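Local atomic coordinates of putative metallopeptidase (Corynebacterium diphtheriae, PDB entry 3QOC), a protein that is probably a metal-dependent aminopeptidase of the creatinase/prolidase type, represented here by its N-terminal domain alone. Residues A22-D27 / I125-A130; A28-H33 / N47-I52; Y39-T44 / E72-I77; R59-G64 / L80-C85. All coordinates share one frame; numbering follows the deposited sequence.

Interaction 1. Residues A22-D27 / I125-A130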
loop_
_atom_site.group_PDB
_atom_site.type_symbol
_atom_site.label_atom_id
_atom_site.label_comp_id
_atom_site.label_asym_id
_atom_site.label_seq_id
_atom_site.Cartn_x
_atom_site.Cartn_y
_atom_site.Cartn_z
ATOM N N ALA A 22 2.218 -3.704 14.407
ATOM C CA ALA A 22 1.998 -3.650 15.885
ATOM C C ALA A 22 2.900 -2.616 16.558
ATOM O O ALA A 22 2.402 -1.687 17.187
ATOM C CB ALA A 22 2.231 -5.004 16.513
ATOM N N ALA A 23 4.215 -2.769 16.402
ATOM C CA ALA A 23 5.191 -1.837 16.996
ATOM C C ALA A 23 5.065 -0.352 16.551
ATOM O O ALA A 23 5.343 0.562 17.328
ATOM C CB ALA A 23 6.628 -2.339 16.754
ATOM N N LYS A 24 4.686 -0.109 15.305
ATOM C CA LYS A 24 4.510 1.270 14.834
ATOM C C LYS A 24 3.094 1.745 15.242
ATOM O O LYS A 24 2.712 2.889 14.950
ATOM C CB LYS A 24 4.731 1.377 13.314
ATOM C CG LYS A 24 6.225 1.393 12.838
ATOM C CD LYS A 24 6.380 0.831 11.364
ATOM C CE LYS A 24 7.883 0.661 10.929
ATOM N NZ LYS A 24 8.379 1.483 9.725
ATOM N N ARG A 25 2.344 0.871 15.935
ATOM C CA ARG A 25 0.989 1.119 16.354
ATOM C C ARG A 25 0.050 1.512 15.203
ATOM O O ARG A 25 -0.591 2.556 15.298
ATOM C CB ARG A 25 0.993 2.208 17.442
ATOM N N ILE A 26 -0.019 0.694 14.142
ATOM C CA ILE A 26 -0.923 0.894 13.006
ATOM C C ILE A 26 -1.535 -0.439 12.566
ATOM O O ILE A 26 -0.999 -1.482 12.870
ATOM C CB ILE A 26 -0.196 1.535 11.792
ATOM C CG1 ILE A 26 1.147 0.857 11.529
ATOM C CG2 ILE A 26 0.070 3.050 12.043
ATOM C CD1 ILE A 26 1.941 1.470 10.255
ATOM N N ASP A 27 -2.645 -0.377 11.832
ATOM C CA ASP A 27 -3.354 -1.522 11.310
ATOM C C ASP A 27 -3.024 -1.859 9.866
ATOM O O ASP A 27 -3.379 -2.909 9.391
ATOM C CB ASP A 27 -4.842 -1.227 11.358
ATOM C CG ASP A 27 -5.358 -1.060 12.793
ATOM O OD1 ASP A 27 -5.106 -1.970 13.597
ATOM O OD2 ASP A 27 -5.979 -0.032 13.142
ATOM N N ILE A 125 -1.546 8.034 9.946
ATOM C CA ILE A 125 -0.469 8.156 10.895
ATOM C C ILE A 125 0.900 8.325 10.199
ATOM O O ILE A 125 1.332 7.426 9.457
ATOM C CB ILE A 125 -0.341 6.834 11.719
ATOM C CG1 ILE A 125 -1.685 6.429 12.390
ATOM C CG2 ILE A 125 0.758 6.951 12.737
ATOM C CD1 ILE A 125 -2.228 7.514 13.301
ATOM N N PRO A 126 1.619 9.418 10.489
ATOM C CA PRO A 126 2.944 9.606 9.888
ATOM C C PRO A 126 3.955 8.609 10.385
ATOM O O PRO A 126 4.236 8.560 11.569
ATOM C CB PRO A 126 3.350 11.039 10.323
ATOM C CG PRO A 126 2.472 11.338 11.557
ATOM C CD PRO A 126 1.178 10.590 11.297
ATOM N N VAL A 127 4.517 7.819 9.494
ATOM C CA VAL A 127 5.531 6.856 9.868
ATOM C C VAL A 127 6.778 7.265 9.136
ATOM O O VAL A 127 6.727 7.479 7.929
ATOM C CB VAL A 127 5.102 5.453 9.419
ATOM C CG1 VAL A 127 6.171 4.429 9.710
ATOM C CG2 VAL A 127 3.756 5.089 10.054
ATOM N N THR A 128 7.886 7.424 9.868
ATOM C CA THR A 128 9.194 7.760 9.279
ATOM C C THR A 128 10.055 6.499 8.962
ATOM O O THR A 128 9.823 5.427 9.492
ATOM C CB THR A 128 10.001 8.698 10.216
ATOM O OG1 THR A 128 10.336 7.999 11.411
ATOM C CG2 THR A 128 9.202 9.954 10.594
ATOM N N GLY A 129 11.073 6.665 8.114
ATOM C CA GLY A 129 11.942 5.577 7.682
ATOM C C GLY A 129 11.602 5.027 6.275
ATOM O O GLY A 129 10.546 5.318 5.705
ATOM N N ALA A 130 12.506 4.212 5.727
ATOM C CA ALA A 130 12.281 3.487 4.476
ATOM C C ALA A 130 11.590 2.124 4.788
ATOM O O ALA A 130 12.263 1.116 4.921
ATOM C CB ALA A 130 13.673 3.285 3.726
#

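Interaction 2. Residues A28-H33 / N47-I52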
loop_
_atom_site.group_PDB
_atom_site.type_symbol
_atom_site.label_atom_id
_atom_site.label_comp_id
_atom_site.label_asym_id
_atom_site.label_seq_id
_atom_site.Cartn_x
_atom_site.Cartn_y
_atom_site.Cartn_z
ATOM N N ALA A 28 -2.451 -0.914 9.153
ATOM C CA ALA A 28 -2.142 -1.044 7.760
ATOM C C ALA A 28 -1.138 0.031 7.377
ATOM O O ALA A 28 -1.041 1.091 8.030
ATOM C CB ALA A 28 -3.345 -0.871 6.974
HETATM N N MSE A 29 -0.406 -0.261 6.323
HETATM C CA MSE A 29 0.555 0.640 5.814
HETATM C C MSE A 29 0.214 0.926 4.355
HETATM O O MSE A 29 -0.013 0.025 3.534
HETATM C CB MSE A 29 1.932 0.025 5.969
HETATM C CG MSE A 29 3.047 0.877 5.489
HETATM SE SE MSE A 29 3.410 2.431 6.786
HETATM C CE MSE A 29 5.453 2.061 7.075
ATOM N N LEU A 30 0.169 2.210 4.035
ATOM C CA LEU A 30 -0.016 2.691 2.683
ATOM C C LEU A 30 1.355 3.080 2.123
ATOM O O LEU A 30 2.004 4.008 2.596
ATOM C CB LEU A 30 -0.891 3.923 2.712
ATOM C CG LEU A 30 -1.078 4.688 1.372
ATOM C CD1 LEU A 30 -1.667 3.774 0.319
ATOM C CD2 LEU A 30 -1.993 5.847 1.538
ATOM N N VAL A 31 1.816 2.361 1.126
ATOM C CA VAL A 31 3.113 2.603 0.537
ATOM C C VAL A 31 2.934 3.373 -0.759
ATOM O O VAL A 31 2.185 2.946 -1.634
ATOM C CB VAL A 31 3.734 1.237 0.218
ATOM C CG1 VAL A 31 5.190 1.419 -0.316
ATOM C CG2 VAL A 31 3.701 0.354 1.493
ATOM N N THR A 32 3.518 4.538 -0.859
ATOM C CA THR A 32 3.401 5.331 -2.024
ATOM C C THR A 32 4.737 5.536 -2.759
ATOM O O THR A 32 4.758 5.880 -3.951
ATOM C CB THR A 32 2.751 6.727 -1.656
ATOM O OG1 THR A 32 3.465 7.332 -0.561
ATOM C CG2 THR A 32 1.219 6.587 -1.292
ATOM N N HIS A 33 5.850 5.346 -2.091
ATOM C CA HIS A 33 7.153 5.502 -2.792
ATOM C C HIS A 33 7.411 4.308 -3.739
ATOM O O HIS A 33 7.309 3.139 -3.336
ATOM C CB HIS A 33 8.264 5.623 -1.762
ATOM C CG HIS A 33 9.647 5.863 -2.354
ATOM N ND1 HIS A 33 10.032 7.079 -2.892
ATOM C CD2 HIS A 33 10.724 5.054 -2.463
ATOM C CE1 HIS A 33 11.290 7.012 -3.300
ATOM N NE2 HIS A 33 11.743 5.790 -3.056
ATOM N N ASN A 47 3.539 4.377 -11.711
ATOM C CA ASN A 47 2.451 4.948 -10.904
ATOM C C ASN A 47 1.712 3.791 -10.232
ATOM O O ASN A 47 1.293 2.858 -10.910
ATOM C CB ASN A 47 1.510 5.768 -11.812
ATOM C CG ASN A 47 0.276 6.294 -11.063
ATOM O OD1 ASN A 47 0.384 6.832 -9.970
ATOM N ND2 ASN A 47 -0.872 6.169 -11.676
ATOM N N ALA A 48 1.658 3.824 -8.897
ATOM C CA ALA A 48 1.034 2.799 -8.070
ATOM C C ALA A 48 0.875 3.312 -6.665
ATOM O O ALA A 48 1.579 4.263 -6.243
ATOM C CB ALA A 48 1.856 1.445 -8.080
ATOM N N ALA A 49 0.010 2.617 -5.933
ATOM C CA ALA A 49 -0.054 2.723 -4.439
ATOM C C ALA A 49 -0.395 1.358 -3.940
ATOM O O ALA A 49 -0.941 0.550 -4.691
ATOM C CB ALA A 49 -1.092 3.750 -3.994
ATOM N N LEU A 50 -0.035 1.058 -2.704
ATOM C CA LEU A 50 -0.039 -0.321 -2.188
ATOM C C LEU A 50 -0.395 -0.277 -0.699
ATOM O O LEU A 50 0.201 0.479 0.037
ATOM C CB LEU A 50 1.338 -0.991 -2.310
ATOM C CG LEU A 50 1.518 -2.377 -1.647
ATOM C CD1 LEU A 50 0.554 -3.358 -2.281
ATOM C CD2 LEU A 50 2.938 -2.964 -1.751
ATOM N N ILE A 51 -1.389 -1.038 -0.286
ATOM C CA ILE A 51 -1.787 -1.068 1.113
ATOM C C ILE A 51 -1.464 -2.451 1.618
ATOM O O ILE A 51 -1.858 -3.410 1.014
ATOM C CB ILE A 51 -3.251 -0.777 1.266
ATOM C CG1 ILE A 51 -3.593 -0.705 2.770
ATOM C CG2 ILE A 51 -4.081 -1.803 0.590
ATOM C CD1 ILE A 51 -3.924 0.800 3.193
ATOM N N ILE A 52 -0.673 -2.543 2.686
ATOM C CA ILE A 52 -0.370 -3.805 3.376
ATOM C C ILE A 52 -1.030 -3.821 4.787
ATOM O O ILE A 52 -0.690 -2.976 5.587
ATOM C CB ILE A 52 1.162 -3.998 3.607
ATOM C CG1 ILE A 52 2.003 -3.961 2.310
ATOM C CG2 ILE A 52 1.431 -5.345 4.331
ATOM C CD1 ILE A 52 1.443 -4.846 1.323
HETATM O O HOH W 1 2.118 6.649 -5.040
#

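Interaction 3. Residues Y39-T44 / E72-I77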
loop_
_atom_site.group_PDB
_atom_site.type_symbol
_atom_site.label_atom_id
_atom_site.label_comp_id
_atom_site.label_asym_id
_atom_site.label_seq_id
_atom_site.Cartn_x
_atom_site.Cartn_y
_atom_site.Cartn_z
ATOM N N TYR A 39 9.825 -3.235 -4.421
ATOM C CA TYR A 39 10.490 -4.129 -3.507
ATOM C C TYR A 39 9.424 -5.083 -2.894
ATOM O O TYR A 39 9.661 -6.303 -2.762
ATOM C CB TYR A 39 11.205 -3.259 -2.445
ATOM C CG TYR A 39 11.875 -4.034 -1.339
ATOM C CD1 TYR A 39 13.175 -4.511 -1.477
ATOM C CD2 TYR A 39 11.204 -4.305 -0.173
ATOM C CE1 TYR A 39 13.776 -5.235 -0.449
ATOM C CE2 TYR A 39 11.819 -5.036 0.926
ATOM C CZ TYR A 39 13.083 -5.491 0.750
ATOM O OH TYR A 39 13.646 -6.209 1.756
ATOM N N LEU A 40 8.276 -4.532 -2.518
ATOM C CA LEU A 40 7.221 -5.319 -1.855
ATOM C C LEU A 40 6.302 -6.100 -2.770
ATOM O O LEU A 40 5.646 -7.080 -2.330
ATOM C CB LEU A 40 6.386 -4.418 -0.999
ATOM C CG LEU A 40 7.038 -3.765 0.201
ATOM C CD1 LEU A 40 6.149 -2.642 0.720
ATOM C CD2 LEU A 40 7.370 -4.800 1.304
ATOM N N SER A 41 6.263 -5.756 -4.070
ATOM C CA SER A 41 5.293 -6.427 -4.963
ATOM C C SER A 41 5.853 -6.971 -6.243
ATOM O O SER A 41 5.315 -7.938 -6.759
ATOM C CB SER A 41 4.181 -5.443 -5.348
ATOM O OG SER A 41 4.731 -4.436 -6.199
ATOM N N GLY A 42 6.916 -6.398 -6.782
ATOM C CA GLY A 42 7.391 -6.859 -8.105
ATOM C C GLY A 42 6.903 -5.939 -9.249
ATOM O O GLY A 42 7.341 -6.081 -10.417
ATOM N N PHE A 43 6.020 -4.976 -8.930
ATOM C CA PHE A 43 5.469 -4.086 -9.984
ATOM C C PHE A 43 6.516 -3.061 -10.294
ATOM O O PHE A 43 6.986 -2.397 -9.385
ATOM C CB PHE A 43 4.215 -3.394 -9.531
ATOM C CG PHE A 43 3.678 -2.395 -10.499
ATOM C CD1 PHE A 43 3.236 -2.783 -11.750
ATOM C CD2 PHE A 43 3.677 -1.031 -10.168
ATOM C CE1 PHE A 43 2.699 -1.854 -12.651
ATOM C CE2 PHE A 43 3.161 -0.066 -11.085
ATOM C CZ PHE A 43 2.669 -0.479 -12.328
ATOM N N THR A 44 6.925 -2.981 -11.565
ATOM C CA THR A 44 7.969 -2.056 -12.026
ATOM C C THR A 44 7.447 -0.771 -12.730
ATOM O O THR A 44 8.216 -0.033 -13.258
ATOM C CB THR A 44 8.917 -2.744 -13.014
ATOM O OG1 THR A 44 8.188 -3.168 -14.170
ATOM C CG2 THR A 44 9.572 -3.995 -12.386
ATOM N N GLU A 72 0.052 -9.357 -14.545
ATOM C CA GLU A 72 1.177 -10.208 -14.895
ATOM C C GLU A 72 2.332 -10.137 -13.883
ATOM O O GLU A 72 2.864 -11.159 -13.487
ATOM C CB GLU A 72 1.626 -9.920 -16.366
ATOM C CG GLU A 72 3.086 -10.180 -16.649
ATOM C CD GLU A 72 3.464 -10.283 -18.122
ATOM O OE1 GLU A 72 2.911 -9.536 -18.985
ATOM O OE2 GLU A 72 4.375 -11.105 -18.406
ATOM N N GLN A 73 2.696 -8.949 -13.401
ATOM C CA GLN A 73 3.814 -8.861 -12.508
ATOM C C GLN A 73 3.435 -9.107 -11.040
ATOM O O GLN A 73 4.286 -9.448 -10.245
ATOM C CB GLN A 73 4.494 -7.501 -12.608
ATOM C CG GLN A 73 5.190 -7.255 -13.903
ATOM C CD GLN A 73 5.937 -5.960 -13.840
ATOM O OE1 GLN A 73 5.387 -4.944 -13.355
ATOM N NE2 GLN A 73 7.222 -5.995 -14.203
ATOM N N VAL A 74 2.167 -8.917 -10.686
ATOM C CA VAL A 74 1.762 -9.051 -9.324
ATOM C C VAL A 74 0.492 -9.926 -9.279
ATOM O O VAL A 74 -0.573 -9.419 -9.030
ATOM C CB VAL A 74 1.478 -7.698 -8.677
ATOM C CG1 VAL A 74 1.251 -7.898 -7.177
ATOM C CG2 VAL A 74 2.638 -6.644 -8.964
ATOM N N PRO A 75 0.636 -11.257 -9.492
ATOM C CA PRO A 75 -0.569 -12.062 -9.659
ATOM C C PRO A 75 -1.218 -12.435 -8.325
ATOM O O PRO A 75 -2.344 -12.890 -8.352
ATOM C CB PRO A 75 -0.096 -13.289 -10.483
ATOM C CG PRO A 75 1.436 -13.414 -10.143
ATOM C CD PRO A 75 1.854 -11.948 -9.906
ATOM N N ASP A 76 -0.573 -12.089 -7.205
ATOM C CA ASP A 76 -0.989 -12.440 -5.855
ATOM C C ASP A 76 -1.630 -11.291 -5.033
ATOM O O ASP A 76 -2.020 -11.501 -3.844
ATOM C CB ASP A 76 0.200 -13.103 -5.070
ATOM C CG ASP A 76 1.485 -12.240 -5.083
ATOM O OD1 ASP A 76 1.526 -11.249 -5.878
ATOM O OD2 ASP A 76 2.469 -12.546 -4.309
ATOM N N ILE A 77 -1.846 -10.101 -5.639
ATOM C CA ILE A 77 -2.552 -9.043 -4.924
ATOM C C ILE A 77 -3.654 -8.513 -5.820
ATOM O O ILE A 77 -3.434 -8.248 -6.990
ATOM C CB ILE A 77 -1.579 -7.902 -4.498
ATOM C CG1 ILE A 77 -0.316 -8.442 -3.861
ATOM C CG2 ILE A 77 -2.278 -6.806 -3.574
ATOM C CD1 ILE A 77 0.709 -7.323 -3.400
HETATM O O HOH W 2 3.965 -10.115 -5.186
HETATM O O HOH W 3 7.008 -9.378 -10.744
#

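Interaction 4. Residues R59-G64 / L80-C85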
loop_
_atom_site.group_PDB
_atom_site.type_symbol
_atom_site.label_atom_id
_atom_site.label_comp_id
_atom_site.label_asym_id
_atom_site.label_seq_id
_atom_site.Cartn_x
_atom_site.Cartn_y
_atom_site.Cartn_z
ATOM N N ARG A 59 -3.624 -4.859 -1.039
ATOM C CA ARG A 59 -4.332 -4.415 -2.232
ATOM C C ARG A 59 -3.455 -3.383 -2.928
ATOM O O ARG A 59 -2.781 -2.605 -2.284
ATOM C CB ARG A 59 -5.651 -3.791 -1.808
ATOM C CG ARG A 59 -6.642 -3.702 -2.950
ATOM C CD ARG A 59 -7.980 -3.145 -2.444
ATOM N NE ARG A 59 -9.009 -3.149 -3.471
ATOM C CZ ARG A 59 -10.084 -2.367 -3.472
ATOM N NH1 ARG A 59 -10.263 -1.481 -2.495
ATOM N NH2 ARG A 59 -11.000 -2.493 -4.433
ATOM N N ILE A 60 -3.446 -3.404 -4.245
ATOM C CA ILE A 60 -2.543 -2.619 -5.009
ATOM C C ILE A 60 -3.344 -1.821 -6.031
ATOM O O ILE A 60 -4.433 -2.210 -6.461
ATOM C CB ILE A 60 -1.470 -3.484 -5.644
ATOM C CG1 ILE A 60 -0.345 -2.589 -6.139
ATOM C CG2 ILE A 60 -2.048 -4.365 -6.780
ATOM C CD1 ILE A 60 0.968 -3.432 -6.538
ATOM N N SER A 61 -2.887 -0.621 -6.331
ATOM C CA SER A 61 -3.655 0.173 -7.277
ATOM C C SER A 61 -2.764 0.784 -8.351
ATOM O O SER A 61 -1.660 1.148 -8.084
ATOM C CB SER A 61 -4.359 1.294 -6.504
ATOM O OG SER A 61 -5.014 2.134 -7.424
ATOM N N THR A 62 -3.296 0.945 -9.558
ATOM C CA THR A 62 -2.526 1.567 -10.629
ATOM C C THR A 62 -3.515 2.113 -11.683
ATOM O O THR A 62 -4.737 1.859 -11.578
ATOM C CB THR A 62 -1.531 0.617 -11.238
ATOM O OG1 THR A 62 -0.628 1.368 -12.063
ATOM C CG2 THR A 62 -2.218 -0.438 -12.107
ATOM N N ASP A 63 -3.011 2.902 -12.631
ATOM C CA ASP A 63 -3.853 3.449 -13.703
ATOM C C ASP A 63 -4.098 2.457 -14.835
ATOM O O ASP A 63 -3.556 1.339 -14.869
ATOM C CB ASP A 63 -3.246 4.766 -14.235
ATOM C CG ASP A 63 -1.895 4.567 -14.816
ATOM O OD1 ASP A 63 -1.847 4.018 -15.939
ATOM O OD2 ASP A 63 -0.872 4.898 -14.141
ATOM N N GLY A 64 -4.914 2.864 -15.799
ATOM C CA GLY A 64 -5.363 1.954 -16.858
ATOM C C GLY A 64 -4.261 1.493 -17.773
ATOM O O GLY A 64 -4.330 0.409 -18.350
ATOM N N LEU A 80 -6.835 -2.514 -8.101
ATOM C CA LEU A 80 -7.915 -1.527 -8.263
ATOM C C LEU A 80 -7.381 -0.534 -9.268
ATOM O O LEU A 80 -6.322 0.074 -9.058
ATOM C CB LEU A 80 -8.118 -0.740 -6.974
ATOM C CG LEU A 80 -9.013 0.499 -7.010
ATOM C CD1 LEU A 80 -10.456 0.081 -7.344
ATOM C CD2 LEU A 80 -9.070 1.154 -5.632
HETATM N N MSE A 81 -8.145 -0.304 -10.322
HETATM C CA MSE A 81 -7.758 0.715 -11.296
HETATM C C MSE A 81 -8.174 2.099 -10.811
HETATM O O MSE A 81 -9.324 2.298 -10.489
HETATM C CB MSE A 81 -8.492 0.472 -12.635
HETATM C CG MSE A 81 -7.999 1.420 -13.706
HETATM SE SE MSE A 81 -8.849 0.957 -15.526
HETATM C CE MSE A 81 -10.532 1.953 -15.238
ATOM N N ALA A 82 -7.271 3.056 -10.890
ATOM C CA ALA A 82 -7.580 4.445 -10.530
ATOM C C ALA A 82 -6.541 5.386 -11.197
ATOM O O ALA A 82 -5.354 5.052 -11.156
ATOM C CB ALA A 82 -7.452 4.607 -8.977
ATOM N N ARG A 83 -6.968 6.526 -11.743
ATOM C CA ARG A 83 -6.033 7.587 -12.160
ATOM C C ARG A 83 -5.172 8.015 -10.937
ATOM O O ARG A 83 -3.908 7.982 -11.008
ATOM C CB ARG A 83 -6.764 8.781 -12.776
ATOM C CG ARG A 83 -7.126 8.589 -14.273
ATOM C CD ARG A 83 -8.252 9.492 -14.803
ATOM N NE ARG A 83 -8.937 8.876 -15.950
ATOM C CZ ARG A 83 -9.742 9.528 -16.807
ATOM N NH1 ARG A 83 -9.958 10.840 -16.676
ATOM N NH2 ARG A 83 -10.309 8.878 -17.828
ATOM N N ASN A 84 -5.838 8.281 -9.805
ATOM C CA ASN A 84 -5.202 8.715 -8.549
ATOM C C ASN A 84 -5.174 7.629 -7.467
ATOM O O ASN A 84 -6.104 7.437 -6.692
ATOM C CB ASN A 84 -5.839 9.994 -8.057
ATOM C CG ASN A 84 -5.822 11.074 -9.126
ATOM O OD1 ASN A 84 -4.732 11.487 -9.593
ATOM N ND2 ASN A 84 -7.020 11.498 -9.576
ATOM N N CYS A 85 -4.079 6.897 -7.486
ATOM C CA CYS A 85 -3.996 5.550 -6.899
ATOM C C CYS A 85 -4.184 5.527 -5.393
ATOM O O CYS A 85 -4.982 4.754 -4.875
ATOM C CB CYS A 85 -2.563 4.990 -7.198
ATOM S SG CYS A 85 -2.456 4.574 -8.915
#

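Interaction 1. Residues A22-D27 / I125-A130
Lys-24, which ends the short helix 21-24, and Ile-26 just after it face Val-127 and Ile-125 on strand 122-127, at one edge of the sheet, with CA atoms 7.5 Å apart for Lys-24 and Val-127, so side chains rather than backbones make the contact. Ile-26 sends a branch to each partner. Its CG2 lies 3.8 Å from CB of Ile-125, the two isoleucines sliding past each other in opposite directions, while its CD1 reaches CG2 of Val-127 at 4.1 Å. CG1 of Ile-26 sits between the backbone N and the carbonyl carbon (chi1 46°); CG2 lies beside the N, anti to the carbonyl carbon. Between the two residues, Arg-25 has positive phi and closes the helix in a Schellman motif, its N bonded to Ala-22 O at 2.8 Å; the reversal leads the chain into strand 28-31 of the mixed sheet of this creatinase/prolidase N-terminal domain. Beta-branched residues suit these places because they bring methyls to the partner across well-separated backbones. Lys-24 contributes CD, 4.0 Å from CG1 of Val-127, and NZ, 3.7 Å from the same methyl, its chain crossing that valine at about a right angle. Val-127 also packs on Met-29, and Ile-125 on Arg-98.

Interaction 2. Residues A28-H33 / N47-I52
Met-29 and Ile-52 exchange two backbone hydrogen bonds, N to O and O to N, each 2.8 Å long, and Val-31 and Leu-50 repeat the pattern two residues further on. In that second pair Val-31 N meets Leu-50 O at 2.7 Å and nearly straight (174°), whereas Leu-50 N to Val-31 O is stretched to 3.1 Å and bent to 137°. These are the hydrogen-bonded pairs of an antiparallel ladder in the centre of the domain's mixed sheet; Leu-30 and Ile-51 form the non-hydrogen-bonded pair between them. Beyond the ladder a water lies within hydrogen-bonding distance of Thr-32 O and Ala-48 O, bridging the backbones, and Glu-102 accepts from the backbone N of Thr-32 and His-33.

The faces are almost wholly apolar, as suits a buried central pair of strands. Val-31, Leu-50 and Ile-52 share one face; helix 34-41 covers the first two and helix 9-19 covers Ile-52. Leu-30, Ala-49 and Ile-51 line the other, where the small Ala-49 lies close against helix 85-91. Ile-51 CG1 is anti to the backbone N (chi1 -175°) and passes 3.7 Å from Met-29 O, and its CD1 ends 4.2 Å from CB of Ala-28.

Interaction 3. Residues Y39-T44 / E72-I77
Gln-73 lays its carboxamide against the backbone and hydroxyl of Thr-44 and beside the ring of Phe-43. OE1 accepts from Thr-44 N at 3.1 Å, nearly straight at the hydrogen (170°) though the donor is tilted from the carbonyl plane, and NE2 donates to Thr-44 OG1 at 3.0 Å, close to the amide plane. Both ends of the amide thus grip one residue, which fixes its rotation; a glutamine, carrying acceptor and donor together, suits the task. The Phe-43 ring stands almost perpendicular to this amide (83°), with CD1 3.4 Å from Gln-73 OE1.

Next to the polar clasp, Val-74 presents CG2 to CB of Phe-43 at 3.7 Å and to Ser-41 CB at 4.1 Å. Here helix 34-41 ends: Gly-42 follows with positive phi, a conformation readily adopted without a side chain, and Ser-41 OG accepts from Phe-43 N at 3.1 Å in an ST turn, besides bonding to Ile-37 O. A water lies between Ser-41 O and Asp-76 OD1, and Asp-76 OD2 forms a salt bridge with Arg-14. The contact therefore joins the C-terminal ends of helices 34-41 and 67-73 over one face of the sheet, with Ser-41 and Ile-77 resting on Ile-60 of strand 58-62 and Phe-43 on Thr-62.

Interaction 4. Residues R59-G64 / L80-C85
The parallel strands of a beta-alpha-beta unit, 58-62 and 78-81 joined through helix 67-73, meet here at one edge of the domain's sheet, where Ser-61 pairs with Leu-80 and Thr-62 with Met-81. Leu-80 N donates a hydrogen bond to Ile-60 O at 2.9 Å, and Ala-82 N bonds to Thr-62 O. Leu-80 O carries two donors, Thr-62 N at 3.2 Å and Ser-61 OG at 2.9 Å, which come from opposite faces of the carbonyl plane. Ser-61 OG is anti to its own backbone N (chi1 175°), and a small hydroxyl suits this buried position because it can satisfy itself on the neighbouring strand while lying beside Ala-82 CB and Cys-85 CA.

At the start of the pair Leu-80 leans over one face of the Arg-59 guanidinium, CD2 lying 4.1 Å above its plane toward the rim; Asp-92 forms a salt bridge with Arg-59. Past the strands, Asp-63 is held by a salt bridge to Arg-65, and the selenium of selenomethionine Met-81 packs 3.9 Å from Gly-64 CA. The chain then turns into helix 85-91, whose first residue, Cys-85, is compact enough to tuck against the strand, its SG 3.5 Å from Thr-62 CA.

Overall arrangement
From the N terminus, the chain leaves helix 21-24 at interaction 1, whose partner near the C-terminal end closes the longest loop, within which the other three contacts all lie. Strand 28-31 follows directly, and interaction 2 closes a short loop through helix 34-41. Interaction 3 starts on that helix, before interaction 2 is complete, so the two cross; it likewise crosses interaction 4, which opens on strand 58-62 before helix 67-73 ends. Interactions 2 and 4 come in series on adjoining strands and meet where Asn-47 bonds to Thr-62 and Asp-63. The centres of interactions 1 and 4 lie about 23 Å apart, at the two outermost strands of the sheet.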